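Local coordinates for protein sulfatase (Bacteroides fragilis CAG:558, PDB 6USS) that probably hydrolyses aryl sulfate esters as a calcium-dependent gut bacterial arylsulfatase, captured here as a variant altered at its catalytic position, at residues N35-M40 and F253-H259; Y158-G164 and G182-A188; K165-V171 and G189-G193. The protein carries 1 engineered substitution. All coordinates share one frame; numbering follows the deposited sequence.

Interaction 1: N35-M40 and F253-H259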
loop_
_atom_site.group_PDB
_atom_site.type_symbol
_atom_site.label_atom_id
_atom_site.label_comp_id
_atom_site.label_asym_id
_atom_site.label_seq_id
_atom_site.Cartn_x
_atom_site.Cartn_y
_atom_site.Cartn_z
ATOM N N ASN A 35 -13.042 -14.935 4.829
ATOM C CA ASN A 35 -13.024 -13.517 4.518
ATOM C C ASN A 35 -13.833 -12.762 5.562
ATOM O O ASN A 35 -14.756 -13.302 6.173
ATOM C CB ASN A 35 -13.600 -13.247 3.132
ATOM C CG ASN A 35 -13.066 -14.193 2.099
ATOM O OD1 ASN A 35 -11.895 -14.142 1.730
ATOM N ND2 ASN A 35 -13.919 -15.070 1.626
ATOM N N ILE A 36 -13.479 -11.500 5.749
ATOM C CA ILE A 36 -14.114 -10.618 6.705
ATOM C C ILE A 36 -14.479 -9.325 5.991
ATOM O O ILE A 36 -13.619 -8.688 5.367
ATOM C CB ILE A 36 -13.168 -10.340 7.882
ATOM C CG1 ILE A 36 -12.733 -11.669 8.519
ATOM C CG2 ILE A 36 -13.801 -9.353 8.851
ATOM C CD1 ILE A 36 -11.754 -11.543 9.684
ATOM N N ILE A 37 -15.746 -8.937 6.082
ATOM C CA ILE A 37 -16.187 -7.609 5.682
ATOM C C ILE A 37 -16.634 -6.860 6.929
ATOM O O ILE A 37 -17.560 -7.296 7.631
ATOM C CB ILE A 37 -17.327 -7.654 4.662
ATOM C CG1 ILE A 37 -16.899 -8.358 3.380
ATOM C CG2 ILE A 37 -17.785 -6.231 4.355
ATOM C CD1 ILE A 37 -18.077 -8.556 2.420
ATOM N N LEU A 38 -15.979 -5.727 7.193
ATOM C CA LEU A 38 -16.399 -4.750 8.196
ATOM C C LEU A 38 -17.111 -3.624 7.460
ATOM O O LEU A 38 -16.470 -2.844 6.744
ATOM C CB LEU A 38 -15.195 -4.214 8.971
ATOM C CG LEU A 38 -15.470 -3.100 9.975
ATOM C CD1 LEU A 38 -16.523 -3.557 10.980
ATOM C CD2 LEU A 38 -14.172 -2.723 10.691
ATOM N N PHE A 39 -18.435 -3.558 7.607
ATOM C CA PHE A 39 -19.267 -2.559 6.929
ATOM C C PHE A 39 -19.569 -1.498 7.983
ATOM O O PHE A 39 -20.301 -1.755 8.949
ATOM C CB PHE A 39 -20.518 -3.223 6.351
ATOM C CG PHE A 39 -21.403 -2.329 5.503
ATOM C CD1 PHE A 39 -22.343 -1.492 6.086
ATOM C CD2 PHE A 39 -21.356 -2.389 4.117
ATOM C CE1 PHE A 39 -23.193 -0.705 5.298
ATOM C CE2 PHE A 39 -22.203 -1.603 3.322
ATOM C CZ PHE A 39 -23.114 -0.760 3.913
ATOM N N MET A 40 -18.968 -0.319 7.814
ATOM C CA MET A 40 -19.010 0.765 8.794
ATOM C C MET A 40 -19.758 1.948 8.197
ATOM O O MET A 40 -19.332 2.512 7.178
ATOM C CB MET A 40 -17.599 1.194 9.214
ATOM C CG MET A 40 -17.570 2.305 10.249
ATOM S SD MET A 40 -18.028 1.805 11.933
ATOM C CE MET A 40 -16.781 0.559 12.242
ATOM N N PHE A 253 -9.601 -12.329 2.069
ATOM C CA PHE A 253 -9.608 -10.880 2.004
ATOM C C PHE A 253 -10.250 -10.270 3.248
ATOM O O PHE A 253 -10.966 -10.924 4.019
ATOM C CB PHE A 253 -10.311 -10.380 0.731
ATOM C CG PHE A 253 -11.793 -10.662 0.681
ATOM C CD1 PHE A 253 -12.704 -9.866 1.380
ATOM C CD2 PHE A 253 -12.287 -11.690 -0.107
ATOM C CE1 PHE A 253 -14.060 -10.124 1.311
ATOM C CE2 PHE A 253 -13.651 -11.946 -0.184
ATOM C CZ PHE A 253 -14.534 -11.176 0.522
ATOM N N PHE A 254 -9.958 -8.995 3.434
ATOM C CA PHE A 254 -10.605 -8.182 4.444
ATOM C C PHE A 254 -10.996 -6.899 3.732
ATOM O O PHE A 254 -10.133 -6.210 3.180
ATOM C CB PHE A 254 -9.667 -7.924 5.616
ATOM C CG PHE A 254 -10.136 -6.853 6.536
ATOM C CD1 PHE A 254 -11.216 -7.063 7.374
ATOM C CD2 PHE A 254 -9.492 -5.620 6.572
ATOM C CE1 PHE A 254 -11.647 -6.061 8.246
ATOM C CE2 PHE A 254 -9.926 -4.609 7.435
ATOM C CZ PHE A 254 -10.998 -4.834 8.272
ATOM N N LEU A 255 -12.288 -6.625 3.672
ATOM C CA LEU A 255 -12.800 -5.401 3.087
ATOM C C LEU A 255 -13.316 -4.511 4.206
ATOM O O LEU A 255 -14.246 -4.893 4.922
ATOM C CB LEU A 255 -13.909 -5.713 2.090
ATOM C CG LEU A 255 -14.730 -4.495 1.653
ATOM C CD1 LEU A 255 -13.829 -3.468 1.050
ATOM C CD2 LEU A 255 -15.820 -4.897 0.656
ATOM N N TYR A 256 -12.712 -3.336 4.365
ATOM C CA TYR A 256 -13.231 -2.323 5.289
ATOM C C TYR A 256 -14.122 -1.394 4.478
ATOM O O TYR A 256 -13.665 -0.408 3.897
ATOM C CB TYR A 256 -12.103 -1.554 5.971
ATOM C CG TYR A 256 -12.544 -0.463 6.953
ATOM C CD1 TYR A 256 -13.605 -0.658 7.839
ATOM C CD2 TYR A 256 -11.864 0.754 7.013
ATOM C CE1 TYR A 256 -13.990 0.348 8.758
ATOM C CE2 TYR A 256 -12.231 1.748 7.916
ATOM C CZ TYR A 256 -13.295 1.543 8.789
ATOM O OH TYR A 256 -13.634 2.555 9.671
ATOM N N MET A 257 -15.414 -1.716 4.433
ATOM C CA MET A 257 -16.387 -0.912 3.690
ATOM C C MET A 257 -16.887 0.189 4.612
ATOM O O MET A 257 -17.808 -0.012 5.400
ATOM C CB MET A 257 -17.528 -1.789 3.191
ATOM C CG MET A 257 -18.491 -1.080 2.267
ATOM S SD MET A 257 -17.749 -0.866 0.640
ATOM C CE MET A 257 -18.929 0.239 -0.152
ATOM N N ALA A 258 -16.273 1.372 4.514
ATOM C CA ALA A 258 -16.536 2.478 5.436
ATOM C C ALA A 258 -17.215 3.616 4.677
ATOM O O ALA A 258 -16.544 4.460 4.086
ATOM C CB ALA A 258 -15.242 2.944 6.105
ATOM N N HIS A 259 -18.547 3.648 4.727
ATOM C CA HIS A 259 -19.328 4.611 3.957
ATOM C C HIS A 259 -19.087 6.043 4.421
ATOM O O HIS A 259 -18.800 6.304 5.597
ATOM C CB HIS A 259 -20.824 4.297 4.058
ATOM C CG HIS A 259 -21.274 3.302 3.050
ATOM N ND1 HIS A 259 -21.501 3.637 1.734
ATOM C CD2 HIS A 259 -21.494 1.969 3.144
ATOM C CE1 HIS A 259 -21.850 2.555 1.060
ATOM N NE2 HIS A 259 -21.857 1.530 1.894
HETATM O O HOH W 1 -17.838 4.841 7.723
#
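Asn35 and Phe253 open the pairing of two parallel strands, and how they do so illustrates how a side chain can begin a backbone ladder. With CG of Asn35 anti to its carbonyl carbon (chi1 -46°), the amide lies almost flat on the phenyl ring, and CB sits 3.5 Å from the centroid of the Phe253 ring. From there OD1 accepts a hydrogen bond from the backbone N of Phe253 at 2.9 Å, in the carbonyl plane and on a lone pair. ND2 of the same amide is held by Thr315 OG1, which fixes its rotation. Six backbone hydrogen bonds follow, from Ile36 N to Phe253 O through to His259 N to Met40 O.

Packing is close on both faces of the pair. On the face of Leu38, Tyr256 and Met40, the Leu38 and Tyr256 side chains lie side by side, Leu38 CD2 3.6 Å from Tyr256 CD1, while Met40 CB reaches Tyr256 CE1 at 3.7 Å; helix 88-97 lies against this face. On the other face, Phe39 CD2 rests 3.7 Å from Met257 CG, and Phe39 CZ meets the imidazole of His259 at its edge, under helix 283-308, whose Ser298 binds His259 NE2. The contact is buried throughout; it is looser only locally, where Ala258 offers a methyl 4.3 Å from Met40 CB, and beyond it a bound water bridges Met40 O and His259 O. Such a parallel pair in the middle of the sheet, ending beside the calcium ligands Asp42 and Asp322, is typical of the alkaline phosphatase-like alpha/beta fold of sulfatases.

Interaction 2: Y158-G164 and G182-A188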
loop_
_atom_site.group_PDB
_atom_site.type_symbol
_atom_site.label_atom_id
_atom_site.label_comp_id
_atom_site.label_asym_id
_atom_site.label_seq_id
_atom_site.Cartn_x
_atom_site.Cartn_y
_atom_site.Cartn_z
ATOM N N TYR A 158 -3.700 -11.915 4.579
ATOM C CA TYR A 158 -4.941 -11.379 4.038
ATOM C C TYR A 158 -4.672 -10.358 2.938
ATOM O O TYR A 158 -3.664 -9.643 2.956
ATOM C CB TYR A 158 -5.774 -10.742 5.148
ATOM C CG TYR A 158 -6.666 -11.737 5.847
ATOM C CD1 TYR A 158 -6.126 -12.679 6.730
ATOM C CD2 TYR A 158 -8.045 -11.744 5.626
ATOM C CE1 TYR A 158 -6.931 -13.594 7.380
ATOM C CE2 TYR A 158 -8.858 -12.655 6.270
ATOM C CZ TYR A 158 -8.301 -13.582 7.141
ATOM O OH TYR A 158 -9.127 -14.494 7.775
ATOM N N HIS A 159 -5.576 -10.320 1.954
ATOM C CA HIS A 159 -5.618 -9.240 0.970
ATOM C C HIS A 159 -6.537 -8.159 1.536
ATOM O O HIS A 159 -7.736 -8.395 1.719
ATOM C CB HIS A 159 -6.111 -9.749 -0.383
ATOM C CG HIS A 159 -6.310 -8.665 -1.400
ATOM N ND1 HIS A 159 -5.280 -7.863 -1.848
ATOM C CD2 HIS A 159 -7.420 -8.248 -2.057
ATOM C CE1 HIS A 159 -5.744 -7.008 -2.743
ATOM N NE2 HIS A 159 -7.040 -7.220 -2.889
ATOM N N THR A 160 -5.977 -6.984 1.840
ATOM C CA THR A 160 -6.672 -5.964 2.620
ATOM C C THR A 160 -7.155 -4.836 1.720
ATOM O O THR A 160 -6.366 -4.267 0.954
ATOM C CB THR A 160 -5.746 -5.410 3.699
ATOM O OG1 THR A 160 -4.534 -4.965 3.086
ATOM C CG2 THR A 160 -5.396 -6.498 4.684
ATOM N N ILE A 161 -8.440 -4.509 1.822
ATOM C CA ILE A 161 -9.078 -3.511 0.973
ATOM C C ILE A 161 -9.741 -2.470 1.860
ATOM O O ILE A 161 -10.523 -2.823 2.751
ATOM C CB ILE A 161 -10.136 -4.137 0.046
ATOM C CG1 ILE A 161 -9.549 -5.282 -0.765
ATOM C CG2 ILE A 161 -10.760 -3.077 -0.844
ATOM C CD1 ILE A 161 -10.597 -6.137 -1.417
ATOM N N HIS A 162 -9.447 -1.192 1.596
ATOM C CA HIS A 162 -10.148 -0.065 2.200
ATOM C C HIS A 162 -11.001 0.665 1.165
ATOM O O HIS A 162 -10.521 1.021 0.076
ATOM C CB HIS A 162 -9.204 0.958 2.836
ATOM C CG HIS A 162 -9.900 2.238 3.179
ATOM N ND1 HIS A 162 -10.629 2.399 4.341
ATOM C CD2 HIS A 162 -10.088 3.369 2.459
ATOM C CE1 HIS A 162 -11.179 3.603 4.350
ATOM N NE2 HIS A 162 -10.866 4.211 3.220
ATOM N N CYS A 163 -12.247 0.950 1.536
ATOM C CA CYS A 163 -13.179 1.604 0.632
ATOM C C CYS A 163 -14.013 2.612 1.406
ATOM O O CYS A 163 -14.780 2.226 2.300
ATOM C CB CYS A 163 -14.070 0.562 -0.043
ATOM S SG CYS A 163 -15.262 1.299 -1.193
ATOM N N GLY A 164 -13.863 3.892 1.061
ATOM C CA GLY A 164 -14.634 4.939 1.715
ATOM C C GLY A 164 -13.881 5.830 2.695
ATOM O O GLY A 164 -12.732 6.216 2.452
ATOM N N GLY A 182 -1.693 -0.191 6.213
ATOM C CA GLY A 182 -1.717 -1.618 5.961
ATOM C C GLY A 182 -2.750 -2.120 4.969
ATOM O O GLY A 182 -2.906 -3.332 4.845
ATOM N N PHE A 183 -3.450 -1.240 4.257
ATOM C CA PHE A 183 -4.363 -1.659 3.197
ATOM C C PHE A 183 -3.623 -1.745 1.857
ATOM O O PHE A 183 -2.899 -0.817 1.468
ATOM C CB PHE A 183 -5.551 -0.692 3.096
ATOM C CG PHE A 183 -6.519 -0.788 4.253
ATOM C CD1 PHE A 183 -7.550 -1.732 4.246
ATOM C CD2 PHE A 183 -6.401 0.072 5.347
ATOM C CE1 PHE A 183 -8.458 -1.825 5.314
ATOM C CE2 PHE A 183 -7.297 -0.005 6.427
ATOM C CZ PHE A 183 -8.327 -0.962 6.413
ATOM N N GLU A 184 -3.789 -2.871 1.161
ATOM C CA GLU A 184 -3.160 -3.022 -0.144
ATOM C C GLU A 184 -3.929 -2.310 -1.246
ATOM O O GLU A 184 -3.334 -1.966 -2.276
ATOM C CB GLU A 184 -3.017 -4.501 -0.474
ATOM C CG GLU A 184 -2.129 -5.260 0.505
ATOM C CD GLU A 184 -2.122 -6.749 0.223
ATOM O OE1 GLU A 184 -3.211 -7.310 -0.030
ATOM O OE2 GLU A 184 -1.029 -7.356 0.240
ATOM N N VAL A 185 -5.227 -2.066 -1.028
ATOM C CA VAL A 185 -6.122 -1.423 -1.985
ATOM C C VAL A 185 -6.849 -0.282 -1.276
ATOM O O VAL A 185 -7.404 -0.476 -0.186
ATOM C CB VAL A 185 -7.136 -2.426 -2.578
ATOM C CG1 VAL A 185 -8.178 -1.705 -3.439
ATOM C CG2 VAL A 185 -6.410 -3.517 -3.374
ATOM N N ASN A 186 -6.850 0.904 -1.895
ATOM C CA ASN A 186 -7.507 2.091 -1.345
ATOM C C ASN A 186 -8.496 2.647 -2.361
ATOM O O ASN A 186 -8.098 3.024 -3.469
ATOM C CB ASN A 186 -6.490 3.177 -0.960
ATOM C CG ASN A 186 -7.160 4.466 -0.468
ATOM O OD1 ASN A 186 -8.350 4.472 -0.145
ATOM N ND2 ASN A 186 -6.391 5.552 -0.389
ATOM N N ILE A 187 -9.769 2.721 -1.979
ATOM C CA ILE A 187 -10.788 3.429 -2.743
ATOM C C ILE A 187 -11.270 4.600 -1.888
ATOM O O ILE A 187 -11.911 4.398 -0.841
ATOM C CB ILE A 187 -11.961 2.520 -3.137
ATOM C CG1 ILE A 187 -11.491 1.374 -4.044
ATOM C CG2 ILE A 187 -13.064 3.329 -3.807
ATOM C CD1 ILE A 187 -12.469 0.176 -4.073
ATOM N N ALA A 188 -10.949 5.820 -2.327
ATOM C CA ALA A 188 -11.509 7.078 -1.820
ATOM C C ALA A 188 -11.065 7.432 -0.398
ATOM O O ALA A 188 -11.644 8.345 0.219
ATOM C CB ALA A 188 -13.043 7.066 -1.887
HETATM O O HOH W 2 -1.527 -9.891 1.252
#
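Thr160 to Gly164 runs beside Phe183 to Ala188 as a short parallel pair, the strand axes 4.7 Å apart and 7° from parallel, with four bonds forming the ladder: Val185 N to Thr160 O, His162 N to Val185 O, Ile187 N to His162 O and Gly164 N to Ile187 O. This is a flank of the central sheet of the sulfatase alpha/beta fold, where strand 185-187 borders strand 159-164, whose other neighbour is strand 253-258.

Before the ladder becomes regular, side chains do the work. OG1 of Thr160, placed between its backbone N and carbonyl carbon (chi1 54°), is gripped twice: it donates to Gly182 O at 2.9 Å, on a lone pair, and accepts from Glu184 N. Glu184 reaches back with an extended chain, and its OE1 accepts a hydrogen bond from His159 ND1 at 2.8 Å. That bond is bent, 139° at the hydrogen, and meets the carboxylate on its anti side, out of plane. A weak bond from Thr160 N falls on the same oxygen. The other oxygen, OE2, is bound by His180 of the second subunit, so this corner also meets the dimer partner, and the clustered donors would be expected to favour a charged carboxylate.

The remaining contacts are largely apolar or aromatic. Val185 CG2 touches His159 CE1 at 3.6 Å, and Ile161, which also touches helix 231-247, lies side by side with Val185. On the opposite face, Phe183 packs against Phe254 and Tyr256 of strand 253-258. The ring of Phe183 receives His162 twice, by CB over one face, 3.6 Å from the centroid, and by the imidazole edge in a T-shaped arrangement. Beyond it, His162 NE2 donates to Gly164 O at 2.8 Å from above the carbonyl plane.

Interaction 3: K165-V171 and G189-G193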
loop_
_atom_site.group_PDB
_atom_site.type_symbol
_atom_site.label_atom_id
_atom_site.label_comp_id
_atom_site.label_asym_id
_atom_site.label_seq_id
_atom_site.Cartn_x
_atom_site.Cartn_y
_atom_site.Cartn_z
ATOM N N LYS A 165 -14.544 6.174 3.801
ATOM C CA LYS A 165 -13.997 7.107 4.780
ATOM C C LYS A 165 -12.901 6.446 5.606
ATOM O O LYS A 165 -13.149 5.459 6.305
ATOM C CB LYS A 165 -15.109 7.617 5.693
ATOM C CG LYS A 165 -14.631 8.177 7.014
ATOM C CD LYS A 165 -15.644 9.168 7.554
ATOM C CE LYS A 165 -15.353 9.511 9.005
ATOM N NZ LYS A 165 -16.471 10.290 9.587
ATOM N N ALA A 166 -11.686 6.988 5.534
ATOM C CA ALA A 166 -10.578 6.480 6.349
ATOM C C ALA A 166 -10.470 7.318 7.619
ATOM O O ALA A 166 -10.779 6.841 8.715
ATOM C CB ALA A 166 -9.280 6.471 5.542
ATOM N N HIS A 167 -10.035 8.569 7.482
ATOM C CA HIS A 167 -10.069 9.520 8.589
ATOM C C HIS A 167 -9.230 9.020 9.775
ATOM O O HIS A 167 -9.657 9.055 10.926
ATOM C CB HIS A 167 -11.527 9.782 8.980
ATOM C CG HIS A 167 -11.739 11.004 9.820
ATOM N ND1 HIS A 167 -12.841 11.166 10.641
ATOM C CD2 HIS A 167 -10.996 12.125 9.964
ATOM C CE1 HIS A 167 -12.765 12.335 11.254
ATOM N NE2 HIS A 167 -11.659 12.938 10.857
ATOM N N PHE A 168 -8.025 8.521 9.480
ATOM C CA PHE A 168 -7.120 7.970 10.490
ATOM C C PHE A 168 -6.007 8.926 10.888
ATOM O O PHE A 168 -5.482 8.817 12.003
ATOM C CB PHE A 168 -6.442 6.685 9.996
ATOM C CG PHE A 168 -7.379 5.526 9.771
ATOM C CD1 PHE A 168 -8.246 5.095 10.773
ATOM C CD2 PHE A 168 -7.378 4.852 8.547
ATOM C CE1 PHE A 168 -9.109 4.015 10.555
ATOM C CE2 PHE A 168 -8.236 3.763 8.324
ATOM C CZ PHE A 168 -9.103 3.349 9.323
ATOM N N GLY A 169 -5.599 9.818 9.984
ATOM C CA GLY A 169 -4.521 10.746 10.261
ATOM C C GLY A 169 -4.810 12.088 9.620
ATOM O O GLY A 169 -5.560 12.188 8.644
ATOM N N ALA A 170 -4.220 13.127 10.196
ATOM C CA ALA A 170 -4.449 14.456 9.659
ATOM C C ALA A 170 -3.838 14.555 8.270
ATOM O O ALA A 170 -2.979 13.759 7.890
ATOM C CB ALA A 170 -3.864 15.526 10.585
ATOM N N VAL A 171 -4.303 15.541 7.499
ATOM C CA VAL A 171 -3.748 15.751 6.167
ATOM C C VAL A 171 -2.248 16.023 6.275
ATOM O O VAL A 171 -1.781 16.682 7.218
ATOM C CB VAL A 171 -4.496 16.890 5.449
ATOM C CG1 VAL A 171 -4.040 18.271 5.950
ATOM C CG2 VAL A 171 -4.333 16.758 3.939
ATOM N N GLY A 189 -10.061 6.752 0.147
ATOM C CA GLY A 189 -9.669 6.965 1.527
ATOM C C GLY A 189 -8.592 8.023 1.638
ATOM O O GLY A 189 -7.548 7.930 0.987
ATOM N N HIS A 190 -8.847 9.031 2.464
ATOM C CA HIS A 190 -7.835 10.048 2.718
ATOM C C HIS A 190 -8.030 10.563 4.140
ATOM O O HIS A 190 -8.595 9.868 4.991
ATOM C CB HIS A 190 -7.902 11.145 1.639
ATOM C CG HIS A 190 -9.197 11.899 1.610
ATOM N ND1 HIS A 190 -9.260 13.274 1.733
ATOM C CD2 HIS A 190 -10.475 11.476 1.461
ATOM C CE1 HIS A 190 -10.521 13.663 1.663
ATOM N NE2 HIS A 190 -11.278 12.592 1.499
ATOM N N ALA A 191 -7.549 11.780 4.403
ATOM C CA ALA A 191 -7.649 12.364 5.737
ATOM C C ALA A 191 -9.024 12.931 6.031
ATOM O O ALA A 191 -9.345 13.162 7.202
ATOM C CB ALA A 191 -6.616 13.478 5.916
ATOM N N GLY A 192 -9.833 13.176 5.002
ATOM C CA GLY A 192 -11.162 13.716 5.206
ATOM C C GLY A 192 -12.113 12.815 5.980
ATOM O O GLY A 192 -12.281 11.627 5.662
ATOM N N GLY A 193 -12.755 13.382 6.998
ATOM C CA GLY A 193 -13.798 12.686 7.723
ATOM C C GLY A 193 -15.187 12.997 7.202
ATOM O O GLY A 193 -16.154 12.340 7.598
HETATM O O HOH W 3 -11.300 9.263 3.921
HETATM O O HOH W 4 -6.651 8.283 7.161
HETATM O O HOH W 5 -7.915 13.615 9.512
#
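Two loops at the C-terminal ends of the strands of the central sheet meet beside the calcium site of this sulfatase, a worked case of irregular chain held by backbone groups and water. Lys165, extended along its whole length, sends NZ to Gly193 O at 2.9 Å, and the same ammonium forms a salt bridge with the calcium ligand Asp42. The placement of NZ, and with it the exact geometry of both bonds, is doubtful. The Lys165 side chain also lies close to Asp322.

Next to it, His167 N bonds to His190 O at 3.2 Å, nearly straight. The imidazole of His167 is covered on one face by Gly193, whose CA makes a CH-pi contact 3.4 Å from the centroid of the His167 ring. His167 NE2 is bound by Thr110 O, and the side chain touches helix 88-97 at Cys88, the engineered residue at the metal site.

Water completes the joint. One molecule accepts from Ala166 N and His190 N and donates to Gly192 O; a second accepts from Phe168 N. Farther along, the methyl of Ala191 is set against the opposite loop, with CB 3.2 Å from Gly169 O and 3.5 Å from Val171 N.

The three contacts form a continuous sequence from sheet to active-site edge. Interactions 1 and 2 have centres about 9 Å apart and share the central sheet, since strand 253-258 lies between strands 35-41 and 159-164 and is hydrogen-bonded to both. The centre of interaction 3 is about 13 Å from that of interaction 2 and about 17 Å from that of interaction 1, where the loops leave the strand ends; a probable hydrogen bond from Lys165 N to Ala258 O ties it to interaction 1. Along the chain, interactions 2 and 3 alternate their segments, and both are nested within the long loop closed by interaction 1. The buried strands thus carry the loops that approach the calcium.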